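Local structure of lysozyme M1 (Streptomyces coelicolor, 1JFX) at residues 1-10 with 197-206; 14-25 with 189-197. The protein hydrolyses the beta-1,4 linkages between N-acetylmuramic acid and N-acetylglucosamine in peptidoglycan, with both acetylmuramidase and diacetylmuramidase activity. All blocks are in the same frame, centred on the assembly; numbering follows the deposited sequence.

Contact 1 joins strand 6-10 to strand 196-202, and contact 2 packs the loop and helix that follow the first strand against the turn segment 189-197 that leads into the second. The two share Val-197, and their centres lie about 14 Å apart. Both are partly buried, but contact 1 sits nearer the middle of the chain, about 12 Å from its centre against 18 Å, and includes a predicted catalytic aspartate. As a strand pairing beside the active site it is polar and regular, with ladder bonds, a lysine grip and two carboxylates in close approach. Contact 2 relies on valine methyls, close-packed glycines and a single strong direct hydrogen bond. Ile-8 and Val-10 connect them by packing on Ile-17, Trp-19 and Val-22.

Contact 1 of 2, residues 1-10 with 197-206; sequences DTSGVQGIDV and VDRNKFNGSA
Asp-1 sets its carboxylate across the CD-CE part of Lys-201, Asp-1 CG to Lys-201 CD 3.7 Å. Thr-2 brings CG2 over one face of the Arg-199 guanidinium. At Ser-3, the carbonyl O is gripped from opposite faces: Lys-201 NZ donates to it at 2.8 Å, and Gln-6 NE2 is the second donor. A bend about the CD-CE bond (chi4 65°) ends the otherwise extended lysine chain and brings NZ there. Val-5 runs beside Phe-202, CG1 to CB 3.8 Å, and its O accepts from Phe-202 N. Gln-6 OE1, bonded also to Tyr-184, shares a water with Gly-7 O and Arg-199 NE. Gly-7 and Asn-200 form a hydrogen-bonded antiparallel pair, Gly-7 N to Asn-200 O and Asn-200 N to Gly-7 O both 2.9 Å. Ile-8 follows in a non-hydrogen-bonded pair with Arg-199. Asp-9 OD2 receives Asn-200 ND2 through its anti lone pair, at 2.8 Å and 169°; Gln-183 also donates to OD2. Asp-9 OD1 lies 2.6 Å from Asp-198 OD2, the carboxylate planes 46° apart. Strand 196-202, antiparallel to both 6-10 and 181-185, closes the beta/alpha-barrel of this family 25 lysozyme and sets polar neighbours around Asp-9, a predicted catalytic residue.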
ATOM      1  N   ASP A   1      11.191   8.796  10.311  1.00 10.46           N
ATOM      2  CA  ASP A   1      10.851  10.232  10.525  1.00  9.49           C
ATOM      3  C   ASP A   1       9.427  10.240  11.068  1.00  8.18           C
ATOM      4  O   ASP A   1       8.483   9.940  10.344  1.00  7.58           O
ATOM      5  CB  ASP A   1      10.936  10.975   9.183  1.00  9.77           C
ATOM      6  CG  ASP A   1      10.652  12.458   9.301  1.00 12.94           C
ATOM      7  OD1 ASP A   1       9.903  12.867  10.207  1.00 10.69           O
ATOM      8  OD2 ASP A   1      11.164  13.222   8.447  1.00 16.79           O
ATOM      9  N   THR A   2       9.285  10.580  12.349  1.00  8.40           N
ATOM     10  CA  THR A   2       7.982  10.566  13.004  1.00  7.16           C
ATOM     11  C   THR A   2       7.231  11.884  12.917  1.00  6.07           C
ATOM     12  O   THR A   2       6.173  12.032  13.535  1.00  7.64           O
ATOM     13  CB  THR A   2       8.123  10.210  14.514  1.00  7.63           C
ATOM     14  OG1 THR A   2       8.891  11.229  15.177  1.00  8.62           O
ATOM     15  CG2 THR A   2       8.821   8.862  14.687  1.00  8.92           C
ATOM     16  N   SER A   3       7.751  12.830  12.143  1.00  6.64           N
ATOM     17  CA  SER A   3       7.120  14.153  12.038  1.00  5.58           C
ATOM     18  C   SER A   3       5.956  14.249  11.048  1.00  6.41           C
ATOM     19  O   SER A   3       5.790  13.397  10.182  1.00  6.95           O
ATOM     20  CB  SER A   3       8.180  15.202  11.674  1.00  7.53           C
ATOM     21  OG  SER A   3       8.522  15.145  10.295  1.00  6.60           O
ATOM     22  N   GLY A   4       5.159  15.304  11.188  1.00  7.05           N
ATOM     23  CA  GLY A   4       4.049  15.520  10.282  1.00  7.70           C
ATOM     24  C   GLY A   4       2.983  14.438  10.341  1.00  7.23           C
ATOM     25  O   GLY A   4       2.776  13.799  11.384  1.00  6.98           O
ATOM     26  N   VAL A   5       2.302  14.246   9.214  1.00  7.45           N
ATOM     27  CA  VAL A   5       1.226  13.267   9.104  1.00  6.40           C
ATOM     28  C   VAL A   5       1.808  11.844   9.163  1.00  7.58           C
ATOM     29  O   VAL A   5       2.678  11.473   8.373  1.00  7.88           O
ATOM     30  CB  VAL A   5       0.425  13.499   7.799  1.00  5.26           C
ATOM     31  CG1 VAL A   5      -0.638  12.408   7.632  1.00  8.07           C
ATOM     32  CG2 VAL A   5      -0.252  14.893   7.844  1.00  6.99           C
ATOM     33  N   GLN A   6       1.302  11.056  10.107  1.00  6.23           N
ATOM     34  CA  GLN A   6       1.808   9.704  10.368  1.00  6.45           C
ATOM     35  C   GLN A   6       0.749   8.621  10.265  1.00  6.73           C
ATOM     36  O   GLN A   6      -0.437   8.883  10.447  1.00  5.93           O
ATOM     37  CB  GLN A   6       2.393   9.671  11.786  1.00  5.50           C
ATOM     38  CG  GLN A   6       3.650  10.503  11.964  1.00  4.93           C
ATOM     39  CD  GLN A   6       4.859   9.818  11.374  1.00  8.28           C
ATOM     40  OE1 GLN A   6       5.110   8.630  11.641  1.00  7.64           O
ATOM     41  NE2 GLN A   6       5.628  10.556  10.565  1.00  6.38           N
ATOM     42  N   GLY A   7       1.189   7.395   9.994  1.00  6.19           N
ATOM     43  CA  GLY A   7       0.243   6.293   9.904  1.00  7.52           C
ATOM     44  C   GLY A   7       0.921   4.963  10.135  1.00  7.53           C
ATOM     45  O   GLY A   7       2.117   4.907  10.449  1.00  6.93           O
ATOM     46  N   ILE A   8       0.160   3.889   9.989  1.00  6.82           N
ATOM     47  CA  ILE A   8       0.709   2.544  10.139  1.00  6.40           C
ATOM     48  C   ILE A   8       0.132   1.661   9.056  1.00  6.95           C
ATOM     49  O   ILE A   8      -0.733   2.084   8.295  1.00  7.42           O
ATOM     50  CB  ILE A   8       0.335   1.903  11.508  1.00  6.71           C
ATOM     51  CG1 ILE A   8      -1.192   1.797  11.651  1.00  7.33           C
ATOM     52  CG2 ILE A   8       0.933   2.720  12.665  1.00  9.78           C
ATOM     53  CD1 ILE A   8      -1.636   1.024  12.907  1.00 10.08           C
ATOM     54  N   ASP A   9       0.660   0.452   8.932  1.00  7.18           N
ATOM     55  CA  ASP A   9       0.073  -0.524   8.011  1.00  6.19           C
ATOM     56  C   ASP A   9       0.137  -1.816   8.798  1.00  6.35           C
ATOM     57  O   ASP A   9       1.064  -2.036   9.595  1.00  7.08           O
ATOM     58  CB  ASP A   9       0.785  -0.617   6.652  1.00  8.74           C
ATOM     59  CG  ASP A   9       2.220  -1.076   6.751  1.00  8.33           C
ATOM     60  OD1 ASP A   9       2.478  -2.305   6.822  1.00  8.07           O
ATOM     61  OD2 ASP A   9       3.089  -0.185   6.746  1.00  7.39           O
ATOM     62  N   VAL A  10      -0.881  -2.646   8.624  1.00  5.58           N
ATOM     63  CA  VAL A  10      -0.972  -3.879   9.389  1.00  6.74           C
ATOM     64  C   VAL A  10      -1.566  -5.015   8.580  1.00  6.38           C
ATOM     65  O   VAL A  10      -2.158  -4.797   7.536  1.00  7.18           O
ATOM     66  CB  VAL A  10      -1.905  -3.704  10.615  1.00  7.91           C
ATOM     67  CG1 VAL A  10      -1.446  -2.552  11.479  1.00  8.39           C
ATOM     68  CG2 VAL A  10      -3.342  -3.450  10.144  1.00  6.86           C
ATOM     69  N   VAL A 197       5.185  -2.823  14.879  1.00  8.87           N
ATOM     70  CA  VAL A 197       4.238  -2.322  13.887  1.00  8.77           C
ATOM     71  C   VAL A 197       4.991  -1.510  12.838  1.00  8.25           C
ATOM     72  O   VAL A 197       5.993  -0.856  13.142  1.00  8.89           O
ATOM     73  CB  VAL A 197       3.129  -1.433  14.524  1.00 10.83           C
ATOM     74  CG1 VAL A 197       3.702  -0.094  14.986  1.00 12.85           C
ATOM     75  CG2 VAL A 197       1.998  -1.231  13.513  1.00 12.47           C
ATOM     76  N   ASP A 198       4.528  -1.591  11.593  1.00  6.98           N
ATOM     77  CA  ASP A 198       5.109  -0.830  10.494  1.00  6.63           C
ATOM     78  C   ASP A 198       4.624   0.608  10.616  1.00  6.31           C
ATOM     79  O   ASP A 198       3.413   0.847  10.739  1.00  6.37           O
ATOM     80  CB  ASP A 198       4.625  -1.355   9.142  1.00  6.45           C
ATOM     81  CG  ASP A 198       5.124  -2.747   8.823  1.00  9.60           C
ATOM     82  OD1 ASP A 198       6.110  -3.200   9.436  1.00 12.44           O
ATOM     83  OD2 ASP A 198       4.537  -3.383   7.911  1.00 12.28           O
ATOM     84  N   ARG A 199       5.558   1.558  10.567  1.00  6.45           N
ATOM     85  CA  ARG A 199       5.208   2.975  10.669  1.00  6.40           C
ATOM     86  C   ARG A 199       5.489   3.677   9.353  1.00  5.67           C
ATOM     87  O   ARG A 199       6.516   3.442   8.703  1.00  7.26           O
ATOM     88  CB  ARG A 199       5.983   3.659  11.801  1.00  7.52           C
ATOM     89  CG  ARG A 199       5.666   3.083  13.187  1.00  6.63           C
ATOM     90  CD  ARG A 199       6.134   4.008  14.309  1.00  8.28           C
ATOM     91  NE  ARG A 199       5.479   5.311  14.212  1.00  7.89           N
ATOM     92  CZ  ARG A 199       5.700   6.322  15.048  1.00  7.37           C
ATOM     93  NH1 ARG A 199       6.556   6.174  16.050  1.00 11.54           N
ATOM     94  NH2 ARG A 199       5.082   7.491  14.864  1.00  9.45           N
ATOM     95  N   ASN A 200       4.568   4.558   8.980  1.00  5.29           N
ATOM     96  CA  ASN A 200       4.648   5.297   7.723  1.00  6.46           C
ATOM     97  C   ASN A 200       4.486   6.784   7.913  1.00  7.36           C
ATOM     98  O   ASN A 200       3.817   7.242   8.852  1.00  6.58           O
ATOM     99  CB  ASN A 200       3.523   4.843   6.803  1.00  6.52           C
ATOM    100  CG  ASN A 200       3.598   3.380   6.506  1.00  7.75           C
ATOM    101  OD1 ASN A 200       4.479   2.940   5.776  1.00  6.65           O
ATOM    102  ND2 ASN A 200       2.695   2.603   7.098  1.00  9.65           N
ATOM    103  N   LYS A 201       5.096   7.530   6.996  1.00  6.51           N
ATOM    104  CA  LYS A 201       4.972   8.981   6.967  1.00  6.54           C
ATOM    105  C   LYS A 201       4.290   9.314   5.626  1.00  7.08           C
ATOM    106  O   LYS A 201       4.491   8.609   4.626  1.00  7.80           O
ATOM    107  CB  LYS A 201       6.364   9.627   7.009  1.00  7.37           C
ATOM    108  CG  LYS A 201       6.345  11.145   6.965  1.00  8.15           C
ATOM    109  CD  LYS A 201       7.749  11.689   7.198  1.00  7.82           C
ATOM    110  CE  LYS A 201       7.861  13.167   6.850  1.00 10.55           C
ATOM    111  NZ  LYS A 201       7.030  14.050   7.727  1.00 11.78           N
ATOM    112  N   PHE A 202       3.453  10.353   5.620  1.00  6.02           N
ATOM    113  CA  PHE A 202       2.788  10.805   4.393  1.00  7.76           C
ATOM    114  C   PHE A 202       3.493  12.094   3.976  1.00  8.79           C
ATOM    115  O   PHE A 202       3.740  12.962   4.816  1.00  9.79           O
ATOM    116  CB  PHE A 202       1.301  11.079   4.648  1.00  6.99           C
ATOM    117  CG  PHE A 202       0.612  11.806   3.520  1.00  8.85           C
ATOM    118  CD1 PHE A 202       0.294  11.144   2.328  1.00  8.53           C
ATOM    119  CD2 PHE A 202       0.285  13.157   3.648  1.00  6.26           C
ATOM    120  CE1 PHE A 202      -0.347  11.821   1.272  1.00  7.99           C
ATOM    121  CE2 PHE A 202      -0.356  13.844   2.599  1.00  7.94           C
ATOM    122  CZ  PHE A 202      -0.671  13.171   1.411  1.00  7.99           C
ATOM    123  N   ASN A 203       3.807  12.225   2.689  1.00  8.58           N
ATOM    124  CA  ASN A 203       4.529  13.402   2.210  1.00  9.21           C
ATOM    125  C   ASN A 203       3.575  14.545   1.894  1.00  9.92           C
ATOM    126  O   ASN A 203       3.286  14.829   0.731  1.00 12.00           O
ATOM    127  CB  ASN A 203       5.348  13.030   0.969  1.00  7.27           C
ATOM    128  CG  ASN A 203       6.478  14.011   0.694  1.00  9.98           C
ATOM    129  OD1 ASN A 203       6.649  14.992   1.413  1.00 10.97           O
ATOM    130  ND2 ASN A 203       7.254  13.744  -0.350  1.00 11.67           N
ATOM    131  N   GLY A 204       3.093  15.207   2.939  1.00  9.59           N
ATOM    132  CA  GLY A 204       2.166  16.305   2.730  1.00  9.62           C
ATOM    133  C   GLY A 204       1.322  16.608   3.951  1.00  9.55           C
ATOM    134  O   GLY A 204       1.419  15.946   4.982  1.00  8.38           O
ATOM    135  N   SER A 205       0.491  17.632   3.818  1.00  9.26           N
ATOM    136  CA  SER A 205      -0.381  18.089   4.888  1.00  9.07           C
ATOM    137  C   SER A 205      -1.574  17.181   5.137  1.00  8.83           C
ATOM    138  O   SER A 205      -1.877  16.298   4.340  1.00  9.07           O
ATOM    139  CB  SER A 205      -0.932  19.464   4.534  1.00  9.33           C
ATOM    140  OG  SER A 205      -1.801  19.377   3.409  1.00  9.85           O
ATOM    141  N   ALA A 206      -2.272  17.443   6.233  1.00  9.19           N
ATOM    142  CA  ALA A 206      -3.469  16.673   6.550  1.00  8.99           C
ATOM    143  C   ALA A 206      -4.475  16.864   5.416  1.00  9.42           C
ATOM    144  O   ALA A 206      -5.163  15.914   5.003  1.00 10.02           O
ATOM    145  CB  ALA A 206      -4.063  17.148   7.873  1.00  8.02           C
TER
HETATM  146  O   HOH W   1       2.797  16.450   7.270  1.00 13.84           O
HETATM  147  O   HOH W   2       4.367  13.825   7.235  1.00 17.05           O
HETATM  148  O   HOH W   3       3.768   6.335  12.242  1.00  6.50           O
HETATM  149  O   HOH W   4       2.748  -3.710  10.992  1.00 13.22           O

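Contact 2 of 2, residues 14-25 with 189-197; sequences QGSINWSSVKSA and RVGGVSGDV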
ATOM      1  N   GLN A  14      -0.422  -8.544  13.094  1.00 10.78           N
ATOM      2  CA  GLN A  14      -0.592  -7.621  14.208  1.00 11.20           C
ATOM      3  C   GLN A  14      -1.700  -8.015  15.184  1.00 12.40           C
ATOM      4  O   GLN A  14      -1.909  -7.338  16.192  1.00 14.16           O
ATOM      5  CB  GLN A  14      -0.820  -6.193  13.692  1.00 12.63           C
ATOM      6  CG  GLN A  14       0.472  -5.465  13.332  1.00 13.35           C
ATOM      7  CD  GLN A  14       1.260  -6.167  12.251  1.00 12.77           C
ATOM      8  OE1 GLN A  14       0.769  -6.367  11.141  1.00 11.30           O
ATOM      9  NE2 GLN A  14       2.497  -6.544  12.569  1.00 15.45           N
ATOM     10  N   GLY A  15      -2.396  -9.113  14.893  1.00 11.35           N
ATOM     11  CA  GLY A  15      -3.445  -9.599  15.778  1.00 11.48           C
ATOM     12  C   GLY A  15      -4.616  -8.664  16.011  1.00 10.96           C
ATOM     13  O   GLY A  15      -5.040  -7.944  15.102  1.00 11.85           O
ATOM     14  N   SER A  16      -5.149  -8.682  17.231  1.00  9.35           N
ATOM     15  CA  SER A  16      -6.281  -7.830  17.596  1.00 10.25           C
ATOM     16  C   SER A  16      -5.797  -6.410  17.848  1.00  8.91           C
ATOM     17  O   SER A  16      -4.939  -6.182  18.693  1.00  9.55           O
ATOM     18  CB  SER A  16      -6.955  -8.367  18.861  1.00 10.80           C
ATOM     19  OG  SER A  16      -8.040  -7.537  19.226  1.00 14.49           O
ATOM     20  N   ILE A  17      -6.366  -5.457  17.120  1.00  8.20           N
ATOM     21  CA  ILE A  17      -5.971  -4.054  17.233  1.00  7.95           C
ATOM     22  C   ILE A  17      -7.072  -3.165  17.795  1.00  7.76           C
ATOM     23  O   ILE A  17      -8.234  -3.281  17.401  1.00  8.23           O
ATOM     24  CB  ILE A  17      -5.597  -3.500  15.842  1.00  7.40           C
ATOM     25  CG1 ILE A  17      -4.416  -4.289  15.271  1.00  7.49           C
ATOM     26  CG2 ILE A  17      -5.268  -1.990  15.935  1.00  7.16           C
ATOM     27  CD1 ILE A  17      -4.073  -3.893  13.807  1.00  7.98           C
ATOM     28  N   ASN A  18      -6.710  -2.291  18.731  1.00  7.49           N
ATOM     29  CA  ASN A  18      -7.679  -1.347  19.277  1.00  7.56           C
ATOM     30  C   ASN A  18      -7.458  -0.065  18.478  1.00  7.79           C
ATOM     31  O   ASN A  18      -6.534   0.712  18.764  1.00  7.05           O
ATOM     32  CB  ASN A  18      -7.433  -1.078  20.761  1.00  9.85           C
ATOM     33  CG  ASN A  18      -8.489  -0.170  21.352  1.00 11.64           C
ATOM     34  OD1 ASN A  18      -8.993   0.716  20.675  1.00 13.66           O
ATOM     35  ND2 ASN A  18      -8.828  -0.386  22.615  1.00 15.73           N
ATOM     36  N   TRP A  19      -8.291   0.150  17.465  1.00  6.73           N
ATOM     37  CA  TRP A  19      -8.128   1.319  16.615  1.00  7.27           C
ATOM     38  C   TRP A  19      -8.390   2.666  17.266  1.00  6.98           C
ATOM     39  O   TRP A  19      -7.845   3.679  16.819  1.00  7.25           O
ATOM     40  CB  TRP A  19      -8.951   1.150  15.330  1.00  6.73           C
ATOM     41  CG  TRP A  19      -8.390   0.058  14.458  1.00  6.04           C
ATOM     42  CD1 TRP A  19      -8.733  -1.263  14.460  1.00  7.83           C
ATOM     43  CD2 TRP A  19      -7.342   0.197  13.489  1.00  5.03           C
ATOM     44  NE1 TRP A  19      -7.959  -1.962  13.550  1.00  7.48           N
ATOM     45  CE2 TRP A  19      -7.102  -1.084  12.941  1.00  7.37           C
ATOM     46  CE3 TRP A  19      -6.579   1.286  13.032  1.00  7.81           C
ATOM     47  CZ2 TRP A  19      -6.133  -1.308  11.959  1.00  8.40           C
ATOM     48  CZ3 TRP A  19      -5.612   1.065  12.055  1.00  8.87           C
ATOM     49  CH2 TRP A  19      -5.399  -0.224  11.526  1.00  8.49           C
ATOM     50  N   SER A  20      -9.195   2.710  18.324  1.00  7.88           N
ATOM     51  CA  SER A  20      -9.401   3.995  18.977  1.00  7.53           C
ATOM     52  C   SER A  20      -8.066   4.391  19.610  1.00  8.33           C
ATOM     53  O   SER A  20      -7.727   5.574  19.688  1.00  8.71           O
ATOM     54  CB  SER A  20     -10.521   3.922  20.033  1.00  9.37           C
ATOM     55  OG  SER A  20     -10.198   3.073  21.121  1.00 16.89           O
ATOM     56  N   SER A  21      -7.295   3.400  20.051  1.00  8.62           N
ATOM     57  CA  SER A  21      -5.993   3.696  20.634  1.00  7.84           C
ATOM     58  C   SER A  21      -4.995   4.134  19.582  1.00  8.20           C
ATOM     59  O   SER A  21      -4.125   4.973  19.858  1.00  8.37           O
ATOM     60  CB  SER A  21      -5.457   2.485  21.388  1.00  8.80           C
ATOM     61  OG  SER A  21      -6.268   2.264  22.523  1.00 10.56           O
ATOM     62  N   VAL A  22      -5.111   3.573  18.382  1.00  6.37           N
ATOM     63  CA  VAL A  22      -4.205   3.942  17.287  1.00  6.99           C
ATOM     64  C   VAL A  22      -4.455   5.413  16.946  1.00  7.85           C
ATOM     65  O   VAL A  22      -3.522   6.192  16.734  1.00  7.38           O
ATOM     66  CB  VAL A  22      -4.455   3.058  16.035  1.00  8.04           C
ATOM     67  CG1 VAL A  22      -3.677   3.602  14.832  1.00  6.46           C
ATOM     68  CG2 VAL A  22      -4.028   1.627  16.326  1.00  7.97           C
ATOM     69  N   LYS A  23      -5.729   5.789  16.895  1.00  6.68           N
ATOM     70  CA  LYS A  23      -6.101   7.165  16.603  1.00  7.62           C
ATOM     71  C   LYS A  23      -5.639   8.107  17.718  1.00  7.94           C
ATOM     72  O   LYS A  23      -5.076   9.164  17.442  1.00  9.09           O
ATOM     73  CB  LYS A  23      -7.617   7.294  16.451  1.00  7.91           C
ATOM     74  CG  LYS A  23      -8.117   8.715  16.167  1.00  9.34           C
ATOM     75  CD  LYS A  23      -7.881   9.102  14.700  1.00 10.25           C
ATOM     76  CE  LYS A  23      -8.528  10.445  14.349  1.00 16.12           C
ATOM     77  NZ  LYS A  23      -7.933  11.564  15.122  1.00 20.16           N
ATOM     78  N   SER A  24      -5.867   7.734  18.977  1.00  8.49           N
ATOM     79  CA  SER A  24      -5.465   8.643  20.057  1.00  9.90           C
ATOM     80  C   SER A  24      -3.944   8.759  20.183  1.00 10.69           C
ATOM     81  O   SER A  24      -3.438   9.730  20.753  1.00 11.50           O
ATOM     82  CB  SER A  24      -6.091   8.232  21.393  1.00  9.72           C
ATOM     83  OG  SER A  24      -5.583   7.007  21.855  1.00 10.72           O
ATOM     84  N   ALA A  25      -3.230   7.779  19.640  1.00 10.10           N
ATOM     85  CA  ALA A  25      -1.769   7.792  19.634  1.00  9.31           C
ATOM     86  C   ALA A  25      -1.267   8.866  18.661  1.00  9.72           C
ATOM     87  O   ALA A  25      -0.076   9.183  18.651  1.00 11.79           O
ATOM     88  CB  ALA A  25      -1.221   6.423  19.213  1.00  7.90           C
ATOM     89  N   ARG A 189       6.239   1.149  17.676  1.00 10.47           N
ATOM     90  CA  ARG A 189       5.278   0.917  18.742  1.00 10.46           C
ATOM     91  C   ARG A 189       4.154   1.930  18.571  1.00 12.04           C
ATOM     92  O   ARG A 189       4.398   3.097  18.227  1.00 13.29           O
ATOM     93  CB  ARG A 189       5.935   1.104  20.114  1.00 13.38           C
ATOM     94  CG  ARG A 189       6.859  -0.029  20.516  1.00 10.58           C
ATOM     95  CD  ARG A 189       6.076  -1.306  20.708  1.00 11.26           C
ATOM     96  NE  ARG A 189       6.923  -2.405  21.154  1.00 12.01           N
ATOM     97  CZ  ARG A 189       7.655  -3.173  20.348  1.00 12.05           C
ATOM     98  NH1 ARG A 189       7.655  -2.973  19.032  1.00  9.61           N
ATOM     99  NH2 ARG A 189       8.387  -4.160  20.856  1.00 11.01           N
ATOM    100  N   VAL A 190       2.922   1.470  18.758  1.00  9.11           N
ATOM    101  CA  VAL A 190       1.773   2.359  18.680  1.00  9.80           C
ATOM    102  C   VAL A 190       0.712   1.805  19.615  1.00  9.65           C
ATOM    103  O   VAL A 190       0.478   0.594  19.667  1.00  9.21           O
ATOM    104  CB  VAL A 190       1.192   2.472  17.242  1.00 11.33           C
ATOM    105  CG1 VAL A 190       0.506   1.168  16.837  1.00 14.46           C
ATOM    106  CG2 VAL A 190       0.202   3.627  17.174  1.00 11.02           C
ATOM    107  N   GLY A 191       0.103   2.692  20.386  1.00  9.42           N
ATOM    108  CA  GLY A 191      -0.945   2.266  21.291  1.00  8.81           C
ATOM    109  C   GLY A 191      -2.021   1.522  20.509  1.00  9.05           C
ATOM    110  O   GLY A 191      -2.380   1.924  19.393  1.00  8.37           O
ATOM    111  N   GLY A 192      -2.526   0.434  21.083  1.00  8.13           N
ATOM    112  CA  GLY A 192      -3.565  -0.335  20.414  1.00  8.46           C
ATOM    113  C   GLY A 192      -3.049  -1.514  19.617  1.00  7.53           C
ATOM    114  O   GLY A 192      -3.815  -2.387  19.245  1.00  7.86           O
ATOM    115  N   VAL A 193      -1.748  -1.525  19.331  1.00  7.28           N
ATOM    116  CA  VAL A 193      -1.153  -2.645  18.615  1.00  7.26           C
ATOM    117  C   VAL A 193      -0.107  -3.274  19.518  1.00  7.79           C
ATOM    118  O   VAL A 193       0.763  -2.580  20.055  1.00  7.46           O
ATOM    119  CB  VAL A 193      -0.448  -2.210  17.322  1.00  7.44           C
ATOM    120  CG1 VAL A 193       0.207  -3.408  16.665  1.00  6.58           C
ATOM    121  CG2 VAL A 193      -1.452  -1.574  16.372  1.00 10.75           C
ATOM    122  N   SER A 194      -0.196  -4.583  19.699  1.00  8.06           N
ATOM    123  CA  SER A 194       0.787  -5.270  20.525  1.00  8.49           C
ATOM    124  C   SER A 194       1.939  -5.753  19.655  1.00  9.00           C
ATOM    125  O   SER A 194       1.726  -6.464  18.671  1.00  9.66           O
ATOM    126  CB  SER A 194       0.152  -6.461  21.252  1.00  9.62           C
ATOM    127  OG  SER A 194      -0.769  -6.028  22.236  1.00 10.06           O
ATOM    128  N   GLY A 195       3.153  -5.355  20.019  1.00  8.19           N
ATOM    129  CA  GLY A 195       4.328  -5.785  19.279  1.00  9.10           C
ATOM    130  C   GLY A 195       4.772  -4.844  18.172  1.00  9.01           C
ATOM    131  O   GLY A 195       4.311  -3.705  18.071  1.00  9.42           O
ATOM    132  N   ASP A 196       5.678  -5.331  17.336  1.00  9.33           N
ATOM    133  CA  ASP A 196       6.213  -4.539  16.237  1.00  9.06           C
ATOM    134  C   ASP A 196       5.154  -4.095  15.241  1.00  9.90           C
ATOM    135  O   ASP A 196       4.313  -4.890  14.814  1.00 12.37           O
ATOM    136  CB  ASP A 196       7.286  -5.333  15.474  1.00  9.60           C
ATOM    137  CG  ASP A 196       8.548  -5.548  16.283  1.00  8.43           C
ATOM    138  OD1 ASP A 196       8.817  -4.779  17.230  1.00 10.00           O
ATOM    139  OD2 ASP A 196       9.296  -6.495  15.948  1.00 15.37           O
ATOM    140  N   VAL A 197       5.185  -2.823  14.879  1.00  8.87           N
ATOM    141  CA  VAL A 197       4.238  -2.322  13.887  1.00  8.77           C
ATOM    142  C   VAL A 197       4.991  -1.510  12.838  1.00  8.25           C
ATOM    143  O   VAL A 197       5.993  -0.856  13.142  1.00  8.89           O
ATOM    144  CB  VAL A 197       3.129  -1.433  14.524  1.00 10.83           C
ATOM    145  CG1 VAL A 197       3.702  -0.094  14.986  1.00 12.85           C
ATOM    146  CG2 VAL A 197       1.998  -1.231  13.513  1.00 12.47           C
TER
HETATM  147  O   HOH W   5      -2.195  -6.020  18.400  1.00 12.35           O
HETATM  148  O   HOH W   6      -4.941  -3.961  21.231  1.00 11.56           O
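Val-193 and Ile-17 run next to each other in the same direction, and their CG2 methyls meet at 3.9 Å. Val-193 holds CG1 opposite its backbone N, and this rotation (chi1 177°) sends CG1 to Gln-14 CG, at 3.9 Å, and leaves CG2 for Ile-17 and for Val-22 CG2, whose side chain crosses at a slant. The Gln-14 chain bends at chi2 (60°), and its NE2 makes a weak bond to Asp-196 O, 3.3 Å long; OE1 is taken by Ser-11 N. At the other end, Ala-25 CB meets Val-190 CG2 at 3.7 Å.

Between these apolar pairs the type II turn 190-193 presses its backbone on the start of helix 19-24. Ser-21 CB sits 3.5 Å from Gly-192 CA, side chain against bare backbone with no beta carbon between them. The turn's carbonyl Gly-192 O accepts from Asn-18 N (2.9 Å, 165°), just ahead of the helix, while Asn-18 turns its own OD1 back to cap Ser-21 N. One water bridges Ser-194 N to the carbonyls of Gln-14 and Ser-16.

Ile-17 also lays CG2 over a face of Trp-19, offset toward the rim and 3.5 Å above the ring plane, linking this layer to the barrel-side packing of Trp-19 on Ile-8 and Val-10. With one strong direct bond and one weak one, the turn segment 189-197 is held to the loop and helix chiefly by shape and apolar contact, and water supplements the polar seam at its edge.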